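Local coordinates for putative oxidoreductase (Magnetospirillum magnetotacticum, PDB 3C1A), which probably acts as an NAD(P)-dependent oxidoreductase, pairing a nucleotide-binding Rossmann domain with a C-terminal domain of the GFO/IDH/MocA family, at residues L102-A113 / L301-R309; I148-G159 / W172-L183. All blocks are in the same frame, centred on the assembly; numbering follows the deposited sequence.

Contact 1 of 2, residues L102-A113 / L301-R309; sequences LTLDLAEAEAVA and LELGLRVVR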
# COMPACT_ATOMS: atom_id res chain seq x y z
N LEU A 102 -3.41 0.40 7.19
CA LEU A 102 -3.63 1.54 8.05
C LEU A 102 -3.57 1.11 9.53
O LEU A 102 -2.85 1.70 10.35
CB LEU A 102 -5.00 2.16 7.74
CG LEU A 102 -5.55 3.27 8.66
CD1 LEU A 102 -4.43 4.40 8.84
CD2 LEU A 102 -6.74 3.92 8.09
N THR A 103 -4.38 0.12 9.86
CA THR A 103 -4.38 -0.50 11.15
C THR A 103 -4.74 -1.97 10.92
O THR A 103 -4.91 -2.40 9.78
CB THR A 103 -5.39 0.11 12.14
OG1 THR A 103 -6.74 -0.15 11.69
CG2 THR A 103 -5.17 1.62 12.29
N LEU A 104 -4.81 -2.73 12.01
CA LEU A 104 -5.32 -4.09 11.95
C LEU A 104 -6.66 -4.13 12.68
O LEU A 104 -7.09 -5.19 13.07
CB LEU A 104 -4.35 -5.09 12.59
CG LEU A 104 -2.90 -5.09 12.09
CD1 LEU A 104 -2.09 -6.09 12.92
CD2 LEU A 104 -2.75 -5.42 10.61
N ASP A 105 -7.30 -2.97 12.84
CA ASP A 105 -8.48 -2.85 13.69
C ASP A 105 -9.36 -1.72 13.17
O ASP A 105 -8.89 -0.58 13.05
CB ASP A 105 -8.03 -2.51 15.10
CG ASP A 105 -9.18 -2.41 16.04
OD1 ASP A 105 -9.75 -3.47 16.36
OD2 ASP A 105 -9.58 -1.29 16.41
N LEU A 106 -10.64 -2.01 12.93
CA LEU A 106 -11.54 -0.98 12.36
C LEU A 106 -11.72 0.23 13.26
O LEU A 106 -11.55 1.37 12.82
CB LEU A 106 -12.91 -1.55 12.02
CG LEU A 106 -13.87 -0.64 11.24
CD1 LEU A 106 -13.28 -0.15 9.94
CD2 LEU A 106 -15.13 -1.42 10.95
N ALA A 107 -12.02 -0.01 14.54
CA ALA A 107 -12.24 1.07 15.50
C ALA A 107 -11.06 2.04 15.58
O ALA A 107 -11.27 3.24 15.74
CB ALA A 107 -12.59 0.51 16.88
N GLU A 108 -9.83 1.53 15.47
CA GLU A 108 -8.61 2.37 15.48
C GLU A 108 -8.55 3.22 14.20
O GLU A 108 -8.16 4.42 14.22
CB GLU A 108 -7.33 1.52 15.54
CG GLU A 108 -6.89 1.16 16.92
CD GLU A 108 -5.75 0.15 17.00
OE1 GLU A 108 -5.01 -0.13 16.00
OE2 GLU A 108 -5.57 -0.35 18.13
N ALA A 109 -8.89 2.56 13.10
CA ALA A 109 -8.99 3.20 11.79
C ALA A 109 -9.96 4.35 11.90
O ALA A 109 -9.67 5.45 11.50
CB ALA A 109 -9.49 2.22 10.80
N GLU A 110 -11.14 4.08 12.46
CA GLU A 110 -12.16 5.12 12.60
C GLU A 110 -11.72 6.25 13.53
O GLU A 110 -12.09 7.40 13.31
CB GLU A 110 -13.47 4.48 13.08
CG GLU A 110 -14.04 3.60 12.00
CD GLU A 110 -15.19 2.75 12.44
OE1 GLU A 110 -15.17 2.23 13.58
OE2 GLU A 110 -16.11 2.57 11.61
N ALA A 111 -10.90 5.95 14.54
CA ALA A 111 -10.41 6.97 15.49
C ALA A 111 -9.45 7.93 14.82
O ALA A 111 -9.48 9.16 15.02
CB ALA A 111 -9.73 6.34 16.67
N VAL A 112 -8.58 7.36 14.00
CA VAL A 112 -7.74 8.11 13.09
C VAL A 112 -8.50 9.01 12.08
O VAL A 112 -8.26 10.22 12.01
CB VAL A 112 -6.78 7.14 12.38
CG1 VAL A 112 -5.93 7.90 11.37
CG2 VAL A 112 -5.91 6.38 13.41
N ALA A 113 -9.39 8.43 11.28
CA ALA A 113 -10.33 9.20 10.43
C ALA A 113 -10.94 10.43 11.13
O ALA A 113 -10.95 11.53 10.58
CB ALA A 113 -11.46 8.29 9.91
N LEU A 301 -6.45 8.65 3.51
CA LEU A 301 -6.84 8.00 4.73
C LEU A 301 -8.18 7.24 4.61
O LEU A 301 -8.33 6.13 5.17
CB LEU A 301 -6.97 9.07 5.82
CG LEU A 301 -7.40 8.58 7.19
CD1 LEU A 301 -6.55 7.42 7.68
CD2 LEU A 301 -7.31 9.77 8.11
N GLU A 302 -9.16 7.83 3.93
CA GLU A 302 -10.49 7.19 3.79
C GLU A 302 -10.39 5.87 3.06
O GLU A 302 -11.08 4.91 3.36
CB GLU A 302 -11.46 8.10 3.04
CG GLU A 302 -12.89 7.54 3.02
CD GLU A 302 -13.36 7.12 4.41
OE1 GLU A 302 -13.14 7.91 5.38
OE2 GLU A 302 -13.91 6.00 4.54
N LEU A 303 -9.53 5.81 2.07
CA LEU A 303 -9.29 4.55 1.39
C LEU A 303 -8.64 3.53 2.31
O LEU A 303 -9.03 2.38 2.27
CB LEU A 303 -8.44 4.75 0.14
CG LEU A 303 -8.21 3.53 -0.76
CD1 LEU A 303 -9.50 2.96 -1.29
CD2 LEU A 303 -7.28 3.89 -1.95
N GLY A 304 -7.68 3.95 3.14
CA GLY A 304 -7.06 3.06 4.13
C GLY A 304 -8.09 2.50 5.08
O GLY A 304 -8.07 1.30 5.43
N LEU A 305 -9.02 3.35 5.49
CA LEU A 305 -10.10 2.89 6.37
C LEU A 305 -10.99 1.83 5.67
O LEU A 305 -11.34 0.79 6.27
CB LEU A 305 -10.90 4.08 6.88
CG LEU A 305 -12.26 3.82 7.56
CD1 LEU A 305 -12.16 2.87 8.75
CD2 LEU A 305 -12.80 5.14 8.01
N ARG A 306 -11.34 2.09 4.43
CA ARG A 306 -12.22 1.19 3.68
C ARG A 306 -11.53 -0.17 3.44
O ARG A 306 -12.19 -1.20 3.47
CB ARG A 306 -12.63 1.82 2.35
CG ARG A 306 -13.49 3.06 2.51
CD ARG A 306 -13.52 3.87 1.21
NE ARG A 306 -13.91 3.04 0.09
CZ ARG A 306 -13.57 3.24 -1.18
NH1 ARG A 306 -12.88 4.31 -1.53
NH2 ARG A 306 -13.97 2.39 -2.12
N VAL A 307 -10.21 -0.13 3.19
CA VAL A 307 -9.38 -1.37 3.05
C VAL A 307 -9.41 -2.17 4.35
O VAL A 307 -9.53 -3.40 4.30
CB VAL A 307 -7.92 -1.06 2.77
CG1 VAL A 307 -7.06 -2.30 2.91
CG2 VAL A 307 -7.76 -0.34 1.34
N VAL A 308 -9.25 -1.48 5.49
CA VAL A 308 -9.33 -2.13 6.81
C VAL A 308 -10.69 -2.77 7.05
O VAL A 308 -10.80 -3.88 7.65
CB VAL A 308 -8.99 -1.16 7.98
CG1 VAL A 308 -9.38 -1.76 9.37
CG2 VAL A 308 -7.51 -0.83 8.03
N ARG A 309 -11.73 -2.13 6.55
CA ARG A 309 -13.09 -2.68 6.71
C ARG A 309 -13.24 -4.00 5.96
O ARG A 309 -13.73 -4.98 6.49
CB ARG A 309 -14.16 -1.68 6.25
CG ARG A 309 -15.57 -2.25 6.45
CD ARG A 309 -16.67 -1.27 6.13
NE ARG A 309 -16.63 -0.11 7.00
CZ ARG A 309 -16.26 1.10 6.62
NH1 ARG A 309 -15.87 1.34 5.37
NH2 ARG A 309 -16.26 2.10 7.49
O HOH W 1 -4.88 0.19 4.66
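The carbonyl oxygen of D105 is gripped by two donors beside V308 CG1: T103 OG1 lies 2.6 Å from D105 O and well above the carbonyl plane (44° out of it), while A109 N reaches the same oxygen in the first turn of the helix. With chi1 at 67°, the T103 hydroxyl sits between its own N and carbonyl carbon, turned toward the D105 carbonyl and 3.8 Å from V308 CG2. A valine in its place would probably cost D105 O one of its two donors and let the turn before the helix shift. D105 OD2 meanwhile N-caps that helix by accepting from E108 N. In the Rossmann domain the helix joins parallel strands 95-99 and 123-126; here helix 301-309 packs against it almost antiparallel (167°), the axes 9.4 Å apart. L305 is a knob in the hole formed by L106, A109, E110 and A113, tightly seated, with its CD1 3.4 Å from A109 CB. L102 lays CD2 over the backbone at G304, 3.5 Å from L305 N, and against L301 CD1. At the outer margin E110 OE2 stands 4.1 Å from R309 NH2, at the guanidinium edge, too far for a salt bridge.

Contact 2 of 2, residues I148-G159 / W172-L183; sequences ILAVRSEAGNHG and WGAHDVSMVLDL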
# COMPACT_ATOMS: atom_id res chain seq x y z
N ILE A 148 -15.94 -3.29 -17.38
CA ILE A 148 -15.24 -4.35 -16.61
C ILE A 148 -16.17 -5.51 -16.31
O ILE A 148 -17.29 -5.31 -15.83
CB ILE A 148 -14.68 -3.82 -15.27
CG1 ILE A 148 -13.70 -2.68 -15.56
CG2 ILE A 148 -14.06 -4.99 -14.41
CD1 ILE A 148 -13.22 -1.87 -14.35
N LEU A 149 -15.69 -6.71 -16.59
CA LEU A 149 -16.43 -7.96 -16.29
C LEU A 149 -15.89 -8.72 -15.09
O LEU A 149 -16.63 -9.39 -14.38
CB LEU A 149 -16.34 -8.92 -17.48
CG LEU A 149 -16.78 -8.38 -18.84
CD1 LEU A 149 -16.29 -9.29 -19.98
CD2 LEU A 149 -18.26 -8.24 -18.80
N ALA A 150 -14.58 -8.63 -14.91
CA ALA A 150 -13.87 -9.35 -13.88
C ALA A 150 -12.53 -8.72 -13.61
O ALA A 150 -11.96 -8.07 -14.48
CB ALA A 150 -13.66 -10.80 -14.27
N VAL A 151 -12.05 -8.98 -12.39
CA VAL A 151 -10.74 -8.56 -11.94
C VAL A 151 -10.10 -9.72 -11.19
O VAL A 151 -10.75 -10.39 -10.38
CB VAL A 151 -10.86 -7.35 -11.02
CG1 VAL A 151 -9.53 -7.00 -10.45
CG2 VAL A 151 -11.50 -6.17 -11.73
N ARG A 152 -8.82 -9.97 -11.48
CA ARG A 152 -8.10 -10.90 -10.66
C ARG A 152 -6.67 -10.49 -10.39
O ARG A 152 -6.01 -9.81 -11.21
CB ARG A 152 -8.16 -12.29 -11.30
CG ARG A 152 -6.99 -12.62 -12.15
CD ARG A 152 -7.20 -13.94 -12.85
NE ARG A 152 -6.88 -15.06 -11.99
CZ ARG A 152 -6.91 -16.32 -12.37
NH1 ARG A 152 -7.37 -16.68 -13.57
NH2 ARG A 152 -6.56 -17.26 -11.50
N SER A 153 -6.17 -10.88 -9.22
CA SER A 153 -4.76 -10.65 -8.89
C SER A 153 -4.17 -11.85 -8.17
O SER A 153 -4.89 -12.68 -7.60
CB SER A 153 -4.60 -9.39 -8.03
OG SER A 153 -5.23 -9.55 -6.77
N GLU A 154 -2.84 -11.91 -8.23
CA GLU A 154 -2.04 -12.93 -7.57
C GLU A 154 -0.73 -12.33 -7.05
O GLU A 154 0.06 -11.68 -7.81
CB GLU A 154 -1.72 -14.04 -8.57
CG GLU A 154 -1.10 -15.25 -7.95
CD GLU A 154 -0.87 -16.33 -8.98
OE1 GLU A 154 -0.01 -16.15 -9.85
OE2 GLU A 154 -1.61 -17.32 -8.95
N ALA A 155 -0.48 -12.60 -5.77
CA ALA A 155 0.76 -12.22 -5.06
C ALA A 155 1.34 -13.47 -4.43
O ALA A 155 0.68 -14.14 -3.65
CB ALA A 155 0.48 -11.20 -3.98
N GLY A 156 2.59 -13.78 -4.76
CA GLY A 156 3.17 -14.99 -4.22
C GLY A 156 4.59 -14.80 -3.78
O GLY A 156 5.27 -13.90 -4.25
N ASN A 157 5.04 -15.66 -2.86
CA ASN A 157 6.44 -15.75 -2.48
C ASN A 157 6.64 -16.95 -1.59
O ASN A 157 5.69 -17.56 -1.12
CB ASN A 157 6.86 -14.49 -1.71
CG ASN A 157 8.33 -14.12 -1.92
OD1 ASN A 157 9.14 -14.92 -2.35
ND2 ASN A 157 8.66 -12.88 -1.63
N HIS A 158 7.90 -17.28 -1.31
CA HIS A 158 8.18 -18.28 -0.27
C HIS A 158 8.34 -17.65 1.10
O HIS A 158 9.42 -17.18 1.44
CB HIS A 158 9.41 -19.07 -0.68
CG HIS A 158 9.13 -20.04 -1.78
ND1 HIS A 158 8.32 -21.14 -1.60
CD2 HIS A 158 9.51 -20.05 -3.07
CE1 HIS A 158 8.22 -21.79 -2.74
NE2 HIS A 158 8.96 -21.16 -3.65
N GLY A 159 7.27 -17.63 1.87
CA GLY A 159 7.22 -16.96 3.14
C GLY A 159 7.40 -15.46 2.99
O GLY A 159 7.04 -14.87 1.95
N TRP A 172 -0.27 -8.66 2.97
CA TRP A 172 -0.33 -8.69 1.50
C TRP A 172 -1.68 -8.25 1.00
O TRP A 172 -1.77 -7.60 0.00
CB TRP A 172 -0.05 -10.10 0.96
CG TRP A 172 1.27 -10.70 1.34
CD1 TRP A 172 2.13 -10.29 2.34
CD2 TRP A 172 1.88 -11.86 0.75
NE1 TRP A 172 3.24 -11.12 2.38
CE2 TRP A 172 3.10 -12.09 1.42
CE3 TRP A 172 1.52 -12.71 -0.29
CZ2 TRP A 172 3.95 -13.14 1.08
CZ3 TRP A 172 2.36 -13.75 -0.61
CH2 TRP A 172 3.54 -13.97 0.08
N GLY A 173 -2.76 -8.61 1.70
CA GLY A 173 -4.11 -8.27 1.22
C GLY A 173 -4.40 -6.78 1.11
O GLY A 173 -5.06 -6.35 0.16
N ALA A 174 -3.90 -5.98 2.05
CA ALA A 174 -4.11 -4.53 2.00
C ALA A 174 -3.52 -3.98 0.68
O ALA A 174 -4.05 -3.06 0.07
CB ALA A 174 -3.49 -3.83 3.26
N HIS A 175 -2.47 -4.60 0.21
CA HIS A 175 -1.82 -4.11 -1.02
C HIS A 175 -2.80 -4.28 -2.24
O HIS A 175 -3.01 -3.35 -3.04
CB HIS A 175 -0.53 -4.86 -1.21
CG HIS A 175 0.23 -4.44 -2.41
ND1 HIS A 175 0.74 -3.17 -2.56
CD2 HIS A 175 0.56 -5.12 -3.54
CE1 HIS A 175 1.36 -3.08 -3.73
NE2 HIS A 175 1.26 -4.25 -4.35
N ASP A 176 -3.44 -5.44 -2.32
CA ASP A 176 -4.35 -5.74 -3.44
C ASP A 176 -5.79 -5.24 -3.19
O ASP A 176 -6.47 -4.90 -4.13
CB ASP A 176 -4.29 -7.24 -3.79
CG ASP A 176 -2.87 -7.68 -4.16
OD1 ASP A 176 -2.15 -6.89 -4.79
OD2 ASP A 176 -2.46 -8.80 -3.80
N VAL A 177 -6.26 -5.21 -1.96
CA VAL A 177 -7.57 -4.64 -1.71
C VAL A 177 -7.64 -3.14 -2.09
O VAL A 177 -8.61 -2.69 -2.75
CB VAL A 177 -8.07 -4.91 -0.27
CG1 VAL A 177 -9.33 -4.16 -0.03
CG2 VAL A 177 -8.21 -6.40 -0.07
N SER A 178 -6.56 -2.39 -1.79
CA SER A 178 -6.45 -0.98 -2.16
C SER A 178 -6.60 -0.78 -3.67
O SER A 178 -7.24 0.18 -4.12
CB SER A 178 -5.11 -0.37 -1.69
OG SER A 178 -3.98 -1.04 -2.21
N MSE A 179 -6.00 -1.68 -4.43
CA MSE A 179 -6.03 -1.62 -5.89
C MSE A 179 -7.46 -1.86 -6.41
O MSE A 179 -7.97 -1.08 -7.22
CB MSE A 179 -5.02 -2.63 -6.45
CG MSE A 179 -4.95 -2.70 -7.94
SE MSE A 179 -6.25 -3.94 -8.71
CE MSE A 179 -5.46 -5.56 -8.15
N VAL A 180 -8.12 -2.89 -5.89
CA VAL A 180 -9.49 -3.20 -6.30
C VAL A 180 -10.49 -2.08 -5.97
O VAL A 180 -11.22 -1.61 -6.85
CB VAL A 180 -9.93 -4.56 -5.75
CG1 VAL A 180 -11.35 -4.86 -6.16
CG2 VAL A 180 -9.03 -5.70 -6.32
N LEU A 181 -10.49 -1.59 -4.73
CA LEU A 181 -11.30 -0.43 -4.34
C LEU A 181 -10.98 0.84 -5.14
O LEU A 181 -11.90 1.59 -5.51
CB LEU A 181 -11.20 -0.15 -2.85
CG LEU A 181 -11.56 -1.23 -1.82
CD1 LEU A 181 -11.46 -0.71 -0.35
CD2 LEU A 181 -12.92 -1.85 -2.04
N ASP A 182 -9.71 1.08 -5.43
CA ASP A 182 -9.32 2.22 -6.27
C ASP A 182 -9.86 2.11 -7.70
O ASP A 182 -10.43 3.07 -8.24
CB ASP A 182 -7.81 2.40 -6.30
CG ASP A 182 -7.42 3.64 -7.07
OD1 ASP A 182 -7.87 4.75 -6.69
OD2 ASP A 182 -6.66 3.49 -8.05
N LEU A 183 -9.74 0.93 -8.29
CA LEU A 183 -10.35 0.60 -9.59
C LEU A 183 -11.85 0.75 -9.63
O LEU A 183 -12.38 1.34 -10.57
CB LEU A 183 -10.00 -0.84 -10.00
CG LEU A 183 -10.51 -1.41 -11.34
CD1 LEU A 183 -9.98 -0.55 -12.49
CD2 LEU A 183 -10.14 -2.90 -11.57
O HOH W 2 -3.01 -10.95 -5.10
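V151 and L183 meet tip to tip, V151 CG2 3.5 Å from L183 CD2, and the other branch of the same leucine, CD1, reaches the end of I148 at its CD1 (4.0 Å). Extending CG of L183 anti to its N (chi1 -179°) carries both methyls up to the strand. V180 adds a looser touch on V151.

These apolar pairs belong to a helix laid along the face of the mixed sheet in the GFO/IDH/MocA C-terminal domain. Helix 172-183 runs back nearly antiparallel (160°) to strand 148-158, with 9.8 Å between the axes. The strand lies between strands 218-225 and 229-238, and a classic beta bulge at L149 and A150 faces F237.

Polar contact is indirect. A water donates to D176 OD2 at 2.6 Å and accepts from S153 OG at 3.1 Å, although the serine has two deposited conformers and its half of the bridge is therefore tentative. D176 OD1 binds a tetraethylene glycol, probably from the crystallisation liquor, which may mark a pocket.

The aromatic contact involves W172, whose six-membered ring turns its rim to the end of the strand. G159 O, buried and without a hydrogen-bond partner in the model, lies in the ring plane 3.6 Å from W172 CZ2; A155 O stands near that plane, 3.5 Å from W172 CZ3. The positive fringe of ring hydrogens probably gives G159 O weak electrostatic compensation. Between the two oxygens, W172 CH2 rests 3.8 Å from N157 CB, while A155 CB approaches W172 CE3.

How the contacts relate
From the N terminus the chain lays down five of the six strands of the parallel Rossmann sheet and reaches 102-113, the first half of contact 1, whose partner comes after a further 187 residues. Within that excursion edge strand 123-126 follows, then the chain enters the mixed sheet along 148-158 and, 12 residues after 148-159, comes back along 172-183 of helix 168-184, closing contact 2. Contact 2 is thus a short closure nested inside the loop of contact 1. Their centres are 18 Å apart, yet V307 packs against A174 and S178, and V307 and R306 lie against L181. Helix 301-314 is therefore wedged between the Rossmann helix 106-119 and the helix covering the mixed sheet, tying both domains together.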